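Local coordinates for protein thiosulfate sulfurtransferase (Pseudomonas aeruginosa, PDB 1YT8) that probably transfers sulfur from thiosulfate to cyanide, as rhodaneses do, and is built from four rhodanese-like domains in one chain, at residues E23-D28 with A57-R62; I66-D71 with V78-L83. All blocks are in the same frame, centred on the assembly; numbering follows the deposited sequence.

Overall arrangement
From the N terminus the chain runs through strand 25-28, passes strand 44-45 and helix 51-58, and interaction 1 closes this loop where residues 57-62, leaving that helix, come back to residues 23-28. The chain then enters strand 66-69, and interaction 2 closes a much shorter loop against helix 75-85. The two closures follow in series, neither nested nor crossed, with centres about 11 Å apart. They share one parallel sheet, in which strands 25-28 and 66-69 are neighbours: Ala25 O lies 2.9 Å from Thr67 N. Within the first rhodanese-like domain they tie strand 25-28 to the exit of helix 51-58, and strand 66-69 to helix 75-85, the next helix in the chain.

Interaction 1 of 2, residues E23-D28 with A57-R62; sequences ELALLD and ARVPRR
Strand 25-28 and its lead-in pass the end of helix 51-58 without backbone pairing, the CA atoms of Ala25 and Val59 being 7.2 Å apart and those of Glu23 and Arg61 9.9 Å. Two separate side-chain pairs bridge this gap. At Ala25 the methyl meets Val59, the first residue beyond the helix to abandon helical backbone angles. With chi1 at -173°, Val59 sets CG2 anti to the carbonyl carbon, and this branch makes the nearer approach, 4.0 Å from Ala25 CB, with CG1 only slightly farther off. Val59 also touches Ile66, and Leu27 packs on both Ile55 and Ile66, so the apolar patch continues into the core. This is the alpha/beta layering of a rhodanese-like domain: a parallel sheet in strand order 1-5-4-2-3, in which the chain after helix 51-58 runs beside the N-terminal end of strand 25-28 before entering strand 66-69.

Nearer the start of the segment, Glu23 and Arg61 form a salt bridge through a single oxygen. Bends at chi2 and chi3 bring the guanidinium back to Glu23, where NE and NH2 both face OE1. Arg61 NH2 lies 2.8 Å from Glu23 OE1, with a bent N-H...O angle of 133°, while Arg61 NE makes a weak second bond to Glu23 OE1 at 3.2 Å. The carboxylate and guanidinium planes are 74° apart, and NH2 approaches from above the carboxylate plane, so this is no flat two-oxygen pairing. Glu23 OE2 is taken by Thr282 N and Arg281 NE, and Arg61 NH1 pairs with Asp63.

Interaction 2 of 2, residues I66-D71 with V78-L83; sequences ITVYDD and VAAQRL
Ile66 opens the contact through its CG2 branch, which lies 4.1 Å from Leu83 CD1; the two side chains meet at a slant. Chi1 of -60° sets CG2 anti to the backbone N, and it is this branch that reaches Leu83. Ile66 also packs on Leu27 of the adjacent strand. Thr67 turns away from the helix, and its hydroxyl bonds to Arg9.

Val68 is the centre of the interface, with its CA 6.8 Å from that of Ala80. Its two methyls divide the helix surface: CG1 meets Leu83 CD1 tip to tip at 3.8 Å and stands 4.5 Å from Ala79 CB, whereas CG2 faces Ala80 CB at 4.2 Å. The small alanines present only methyls here, and the axes of strand 66-69 and helix 78-83 approach to 8.7 Å. Their directions differ by 148°, roughly antiparallel, as expected for the return helix of a right-handed beta-alpha-beta crossover leading to strand 91-94.

Tyr69 belongs to the other face of the sheet, packed on Leu26 of strand 25-28. Beyond the strand, Asp70 OD2 accepts a hydrogen bond from Ala76 N, linking the turn to the early part of helix 75-85. No hydrogen bond or salt bridge joins residues 66-71 to 78-83, and all five touching residues are buried, which implies cohesion by dispersion and by exclusion of water from aliphatic groups.

Interaction 1 of 2, residues E23-D28 with A57-R62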
ATOM      1  N   GLU A  23     -14.262   9.746  12.360  1.00 13.97           N
ATOM      2  CA  GLU A  23     -13.837   8.529  11.677  1.00 13.26           C
ATOM      3  C   GLU A  23     -14.817   8.069  10.616  1.00 13.90           C
ATOM      4  O   GLU A  23     -16.035   8.097  10.818  1.00 15.49           O
ATOM      5  CB  GLU A  23     -13.623   7.395  12.677  1.00 14.02           C
ATOM      6  CG  GLU A  23     -12.504   7.651  13.670  1.00 14.29           C
ATOM      7  CD  GLU A  23     -12.114   6.401  14.430  1.00 14.63           C
ATOM      8  OE1 GLU A  23     -12.754   5.348  14.215  1.00 15.28           O
ATOM      9  OE2 GLU A  23     -11.167   6.471  15.241  1.00 15.79           O
ATOM     10  N   LEU A  24     -14.274   7.649   9.479  1.00 13.61           N
ATOM     11  CA  LEU A  24     -15.084   7.151   8.377  1.00 14.66           C
ATOM     12  C   LEU A  24     -14.219   6.313   7.450  1.00 14.76           C
ATOM     13  O   LEU A  24     -12.997   6.480   7.390  1.00 13.98           O
ATOM     14  CB  LEU A  24     -15.702   8.316   7.589  1.00 15.29           C
ATOM     15  CG  LEU A  24     -14.773   9.250   6.807  1.00 13.72           C
ATOM     16  CD1 LEU A  24     -14.432   8.649   5.445  1.00 16.14           C
ATOM     17  CD2 LEU A  24     -15.459  10.590   6.613  1.00 17.65           C
ATOM     18  N   ALA A  25     -14.862   5.394   6.742  1.00 14.96           N
ATOM     19  CA  ALA A  25     -14.173   4.552   5.783  1.00 15.11           C
ATOM     20  C   ALA A  25     -14.963   4.646   4.484  1.00 16.24           C
ATOM     21  O   ALA A  25     -16.094   4.171   4.406  1.00 16.66           O
ATOM     22  CB  ALA A  25     -14.121   3.104   6.277  1.00 16.17           C
ATOM     23  N   LEU A  26     -14.374   5.301   3.487  1.00 13.85           N
ATOM     24  CA  LEU A  26     -14.996   5.463   2.171  1.00 14.08           C
ATOM     25  C   LEU A  26     -14.297   4.439   1.287  1.00 14.64           C
ATOM     26  O   LEU A  26     -13.151   4.641   0.881  1.00 13.64           O
ATOM     27  CB  LEU A  26     -14.750   6.876   1.640  1.00 11.37           C
ATOM     28  CG  LEU A  26     -15.274   7.212   0.244  1.00 12.41           C
ATOM     29  CD1 LEU A  26     -16.782   7.004   0.196  1.00 11.86           C
ATOM     30  CD2 LEU A  26     -14.923   8.651  -0.096  1.00 12.18           C
ATOM     31  N   LEU A  27     -14.988   3.345   0.989  1.00 13.50           N
ATOM     32  CA  LEU A  27     -14.391   2.267   0.212  1.00 13.00           C
ATOM     33  C   LEU A  27     -14.866   2.109  -1.226  1.00 12.32           C
ATOM     34  O   LEU A  27     -16.058   1.947  -1.486  1.00 14.07           O
ATOM     35  CB  LEU A  27     -14.607   0.941   0.947  1.00 13.73           C
ATOM     36  CG  LEU A  27     -14.182   0.864   2.416  1.00 14.07           C
ATOM     37  CD1 LEU A  27     -14.567  -0.498   2.992  1.00 14.36           C
ATOM     38  CD2 LEU A  27     -12.681   1.093   2.529  1.00 15.92           C
ATOM     39  N   ASP A  28     -13.914   2.146  -2.154  1.00 13.23           N
ATOM     40  CA  ASP A  28     -14.193   1.953  -3.571  1.00 12.25           C
ATOM     41  C   ASP A  28     -14.031   0.441  -3.727  1.00 13.20           C
ATOM     42  O   ASP A  28     -12.925  -0.083  -3.580  1.00 13.23           O
ATOM     43  CB  ASP A  28     -13.146   2.678  -4.419  1.00 12.41           C
ATOM     44  CG  ASP A  28     -13.483   2.676  -5.906  1.00 14.07           C
ATOM     45  OD1 ASP A  28     -14.017   1.660  -6.407  1.00 14.29           O
ATOM     46  OD2 ASP A  28     -13.201   3.689  -6.578  1.00 14.06           O
ATOM     47  N   ALA A  57      -8.602  -5.720   9.136  1.00 17.01           N
ATOM     48  CA  ALA A  57      -7.348  -5.042   9.431  1.00 15.89           C
ATOM     49  C   ALA A  57      -7.436  -3.558   9.074  1.00 15.00           C
ATOM     50  O   ALA A  57      -6.950  -2.707   9.816  1.00 16.10           O
ATOM     51  CB  ALA A  57      -6.198  -5.696   8.660  1.00 15.24           C
ATOM     52  N   ARG A  58      -8.070  -3.246   7.948  1.00 14.26           N
ATOM     53  CA  ARG A  58      -8.184  -1.858   7.503  1.00 14.75           C
ATOM     54  C   ARG A  58      -9.314  -1.070   8.172  1.00 13.79           C
ATOM     55  O   ARG A  58      -9.247   0.155   8.271  1.00 14.12           O
ATOM     56  CB  ARG A  58      -8.327  -1.826   5.976  1.00 16.85           C
ATOM     57  CG  ARG A  58      -7.133  -2.466   5.276  1.00 18.33           C
ATOM     58  CD  ARG A  58      -7.300  -2.541   3.775  1.00 17.18           C
ATOM     59  NE  ARG A  58      -7.251  -1.231   3.136  1.00 17.92           N
ATOM     60  CZ  ARG A  58      -7.339  -1.051   1.825  1.00 19.83           C
ATOM     61  NH1 ARG A  58      -7.477  -2.102   1.025  1.00 19.21           N
ATOM     62  NH2 ARG A  58      -7.297   0.173   1.311  1.00 18.79           N
ATOM     63  N   VAL A  59     -10.347  -1.771   8.627  1.00 14.51           N
ATOM     64  CA  VAL A  59     -11.475  -1.134   9.306  1.00 15.83           C
ATOM     65  C   VAL A  59     -11.844  -2.041  10.484  1.00 16.51           C
ATOM     66  O   VAL A  59     -12.884  -2.697  10.471  1.00 15.89           O
ATOM     67  CB  VAL A  59     -12.706  -0.987   8.367  1.00 15.79           C
ATOM     68  CG1 VAL A  59     -13.797  -0.168   9.058  1.00 16.78           C
ATOM     69  CG2 VAL A  59     -12.300  -0.317   7.060  1.00 16.84           C
ATOM     70  N   PRO A  60     -10.985  -2.086  11.519  1.00 16.39           N
ATOM     71  CA  PRO A  60     -11.205  -2.919  12.707  1.00 17.75           C
ATOM     72  C   PRO A  60     -12.444  -2.624  13.558  1.00 18.76           C
ATOM     73  O   PRO A  60     -13.055  -3.549  14.093  1.00 19.48           O
ATOM     74  CB  PRO A  60      -9.904  -2.748  13.491  1.00 17.02           C
ATOM     75  CG  PRO A  60      -9.497  -1.352  13.153  1.00 19.14           C
ATOM     76  CD  PRO A  60      -9.747  -1.298  11.658  1.00 17.14           C
ATOM     77  N   ARG A  61     -12.809  -1.352  13.687  1.00 19.03           N
ATOM     78  CA  ARG A  61     -13.978  -0.973  14.487  1.00 20.64           C
ATOM     79  C   ARG A  61     -15.253  -1.362  13.753  1.00 20.29           C
ATOM     80  O   ARG A  61     -15.583  -0.784  12.719  1.00 20.89           O
ATOM     81  CB  ARG A  61     -13.989   0.534  14.747  1.00 23.38           C
ATOM     82  CG  ARG A  61     -13.787   0.935  16.195  1.00 29.08           C
ATOM     83  CD  ARG A  61     -14.735   2.072  16.562  1.00 30.59           C
ATOM     84  NE  ARG A  61     -14.690   3.162  15.589  1.00 31.23           N
ATOM     85  CZ  ARG A  61     -15.606   4.121  15.504  1.00 33.89           C
ATOM     86  NH1 ARG A  61     -16.640   4.123  16.335  1.00 36.05           N
ATOM     87  NH2 ARG A  61     -15.495   5.074  14.589  1.00 31.67           N
ATOM     88  N   ARG A  62     -15.978  -2.333  14.298  1.00 19.67           N
ATOM     89  CA  ARG A  62     -17.195  -2.815  13.662  1.00 19.78           C
ATOM     90  C   ARG A  62     -18.292  -1.773  13.480  1.00 18.85           C
ATOM     91  O   ARG A  62     -19.147  -1.927  12.608  1.00 20.36           O
ATOM     92  CB  ARG A  62     -17.743  -4.024  14.429  1.00 21.83           C
ATOM     93  CG  ARG A  62     -16.773  -5.207  14.505  1.00 25.06           C
ATOM     94  CD  ARG A  62     -16.408  -5.751  13.128  1.00 28.02           C
ATOM     95  NE  ARG A  62     -15.701  -7.033  13.201  1.00 30.06           N
ATOM     96  CZ  ARG A  62     -14.405  -7.180  13.463  1.00 30.98           C
ATOM     97  NH1 ARG A  62     -13.634  -6.124  13.681  1.00 31.62           N
ATOM     98  NH2 ARG A  62     -13.877  -8.396  13.516  1.00 32.19           N
TER

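Interaction 2 of 2, residues I66-D71 with V78-L83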
ATOM      1  N   ILE A  66     -19.093   3.149   7.553  1.00 14.21           N
ATOM      2  CA  ILE A  66     -18.530   2.706   6.281  1.00 13.04           C
ATOM      3  C   ILE A  66     -19.456   3.063   5.126  1.00 14.21           C
ATOM      4  O   ILE A  66     -20.655   2.798   5.179  1.00 11.52           O
ATOM      5  CB  ILE A  66     -18.331   1.176   6.253  1.00 14.25           C
ATOM      6  CG1 ILE A  66     -17.386   0.745   7.370  1.00 11.44           C
ATOM      7  CG2 ILE A  66     -17.780   0.742   4.890  1.00 14.43           C
ATOM      8  CD1 ILE A  66     -17.331  -0.759   7.550  1.00 15.00           C
ATOM      9  N   THR A  67     -18.888   3.665   4.087  1.00 13.77           N
ATOM     10  CA  THR A  67     -19.655   4.032   2.901  1.00 13.65           C
ATOM     11  C   THR A  67     -18.950   3.420   1.689  1.00 14.41           C
ATOM     12  O   THR A  67     -17.822   3.794   1.362  1.00 13.59           O
ATOM     13  CB  THR A  67     -19.735   5.570   2.726  1.00 12.98           C
ATOM     14  OG1 THR A  67     -20.369   6.157   3.873  1.00 14.36           O
ATOM     15  CG2 THR A  67     -20.543   5.924   1.480  1.00 12.68           C
ATOM     16  N   VAL A  68     -19.614   2.471   1.035  1.00 15.95           N
ATOM     17  CA  VAL A  68     -19.043   1.809  -0.137  1.00 15.69           C
ATOM     18  C   VAL A  68     -19.598   2.397  -1.432  1.00 13.58           C
ATOM     19  O   VAL A  68     -20.687   2.970  -1.450  1.00 14.95           O
ATOM     20  CB  VAL A  68     -19.332   0.282  -0.124  1.00 17.35           C
ATOM     21  CG1 VAL A  68     -18.682  -0.367   1.089  1.00 17.64           C
ATOM     22  CG2 VAL A  68     -20.831   0.033  -0.108  1.00 17.68           C
ATOM     23  N   TYR A  69     -18.849   2.255  -2.521  1.00 13.05           N
ATOM     24  CA  TYR A  69     -19.311   2.773  -3.802  1.00 13.25           C
ATOM     25  C   TYR A  69     -18.588   2.134  -4.979  1.00 13.73           C
ATOM     26  O   TYR A  69     -17.535   1.517  -4.824  1.00 11.84           O
ATOM     27  CB  TYR A  69     -19.112   4.297  -3.865  1.00 13.55           C
ATOM     28  CG  TYR A  69     -17.685   4.738  -4.177  1.00 14.65           C
ATOM     29  CD1 TYR A  69     -17.257   4.908  -5.499  1.00 15.71           C
ATOM     30  CD2 TYR A  69     -16.754   4.941  -3.157  1.00 16.25           C
ATOM     31  CE1 TYR A  69     -15.936   5.265  -5.797  1.00 14.12           C
ATOM     32  CE2 TYR A  69     -15.425   5.295  -3.444  1.00 13.51           C
ATOM     33  CZ  TYR A  69     -15.025   5.453  -4.764  1.00 14.18           C
ATOM     34  OH  TYR A  69     -13.715   5.778  -5.057  1.00 12.31           O
ATOM     35  N   ASP A  70     -19.188   2.280  -6.154  1.00 15.42           N
ATOM     36  CA  ASP A  70     -18.616   1.812  -7.409  1.00 16.87           C
ATOM     37  C   ASP A  70     -19.169   2.785  -8.435  1.00 17.41           C
ATOM     38  O   ASP A  70     -19.648   3.855  -8.062  1.00 16.55           O
ATOM     39  CB  ASP A  70     -19.024   0.368  -7.746  1.00 16.40           C
ATOM     40  CG  ASP A  70     -20.531   0.157  -7.787  1.00 19.71           C
ATOM     41  OD1 ASP A  70     -21.295   1.129  -7.971  1.00 17.47           O
ATOM     42  OD2 ASP A  70     -20.947  -1.012  -7.650  1.00 21.57           O
ATOM     43  N   ASP A  71     -19.100   2.450  -9.714  1.00 18.62           N
ATOM     44  CA  ASP A  71     -19.633   3.366 -10.708  1.00 20.51           C
ATOM     45  C   ASP A  71     -20.794   2.739 -11.469  1.00 21.04           C
ATOM     46  O   ASP A  71     -20.899   2.885 -12.683  1.00 21.41           O
ATOM     47  CB  ASP A  71     -18.529   3.820 -11.668  1.00 23.38           C
ATOM     48  CG  ASP A  71     -18.951   5.015 -12.520  1.00 26.74           C
ATOM     49  OD1 ASP A  71     -19.697   5.878 -12.013  1.00 30.18           O
ATOM     50  OD2 ASP A  71     -18.526   5.097 -13.687  1.00 29.64           O
ATOM     51  N   VAL A  78     -23.554  -5.486  -3.094  1.00 16.57           N
ATOM     52  CA  VAL A  78     -23.076  -6.798  -2.661  1.00 16.05           C
ATOM     53  C   VAL A  78     -22.076  -6.607  -1.519  1.00 16.59           C
ATOM     54  O   VAL A  78     -22.109  -7.324  -0.514  1.00 14.83           O
ATOM     55  CB  VAL A  78     -22.391  -7.559  -3.827  1.00 15.69           C
ATOM     56  CG1 VAL A  78     -21.800  -8.879  -3.331  1.00 15.90           C
ATOM     57  CG2 VAL A  78     -23.404  -7.826  -4.930  1.00 15.74           C
ATOM     58  N   ALA A  79     -21.191  -5.630  -1.675  1.00 14.20           N
ATOM     59  CA  ALA A  79     -20.197  -5.340  -0.652  1.00 14.14           C
ATOM     60  C   ALA A  79     -20.882  -4.946   0.656  1.00 13.39           C
ATOM     61  O   ALA A  79     -20.499  -5.405   1.732  1.00 14.14           O
ATOM     62  CB  ALA A  79     -19.283  -4.219  -1.124  1.00 15.82           C
ATOM     63  N   ALA A  80     -21.900  -4.098   0.557  1.00 14.06           N
ATOM     64  CA  ALA A  80     -22.632  -3.641   1.737  1.00 15.32           C
ATOM     65  C   ALA A  80     -23.249  -4.803   2.508  1.00 16.10           C
ATOM     66  O   ALA A  80     -23.190  -4.840   3.736  1.00 16.56           O
ATOM     67  CB  ALA A  80     -23.719  -2.652   1.327  1.00 14.70           C
ATOM     68  N   GLN A  81     -23.838  -5.751   1.782  1.00 18.19           N
ATOM     69  CA  GLN A  81     -24.467  -6.913   2.403  1.00 18.20           C
ATOM     70  C   GLN A  81     -23.448  -7.807   3.100  1.00 17.78           C
ATOM     71  O   GLN A  81     -23.668  -8.262   4.222  1.00 18.16           O
ATOM     72  CB  GLN A  81     -25.219  -7.736   1.353  1.00 20.85           C
ATOM     73  CG  GLN A  81     -25.966  -8.937   1.922  1.00 22.33           C
ATOM     74  CD  GLN A  81     -27.034  -8.532   2.925  1.00 27.23           C
ATOM     75  OE1 GLN A  81     -27.889  -7.695   2.631  1.00 28.91           O
ATOM     76  NE2 GLN A  81     -26.993  -9.126   4.115  1.00 28.08           N
ATOM     77  N   ARG A  82     -22.333  -8.073   2.429  1.00 16.93           N
ATOM     78  CA  ARG A  82     -21.312  -8.924   3.013  1.00 16.26           C
ATOM     79  C   ARG A  82     -20.743  -8.284   4.261  1.00 13.77           C
ATOM     80  O   ARG A  82     -20.422  -8.971   5.227  1.00 15.71           O
ATOM     81  CB  ARG A  82     -20.216  -9.210   1.990  1.00 17.66           C
ATOM     82  CG  ARG A  82     -20.708 -10.163   0.914  1.00 19.91           C
ATOM     83  CD  ARG A  82     -19.687 -10.423  -0.175  1.00 19.75           C
ATOM     84  NE  ARG A  82     -20.234 -11.338  -1.174  1.00 18.95           N
ATOM     85  CZ  ARG A  82     -19.645 -11.637  -2.325  1.00 20.98           C
ATOM     86  NH1 ARG A  82     -18.474 -11.094  -2.639  1.00 19.13           N
ATOM     87  NH2 ARG A  82     -20.234 -12.478  -3.167  1.00 19.95           N
ATOM     88  N   LEU A  83     -20.631  -6.960   4.255  1.00 16.27           N
ATOM     89  CA  LEU A  83     -20.113  -6.267   5.431  1.00 15.69           C
ATOM     90  C   LEU A  83     -21.116  -6.409   6.573  1.00 16.92           C
ATOM     91  O   LEU A  83     -20.731  -6.608   7.721  1.00 16.00           O
ATOM     92  CB  LEU A  83     -19.860  -4.793   5.121  1.00 15.74           C
ATOM     93  CG  LEU A  83     -18.659  -4.510   4.218  1.00 16.46           C
ATOM     94  CD1 LEU A  83     -18.694  -3.069   3.701  1.00 17.46           C
ATOM     95  CD2 LEU A  83     -17.390  -4.759   5.015  1.00 15.40           C
TER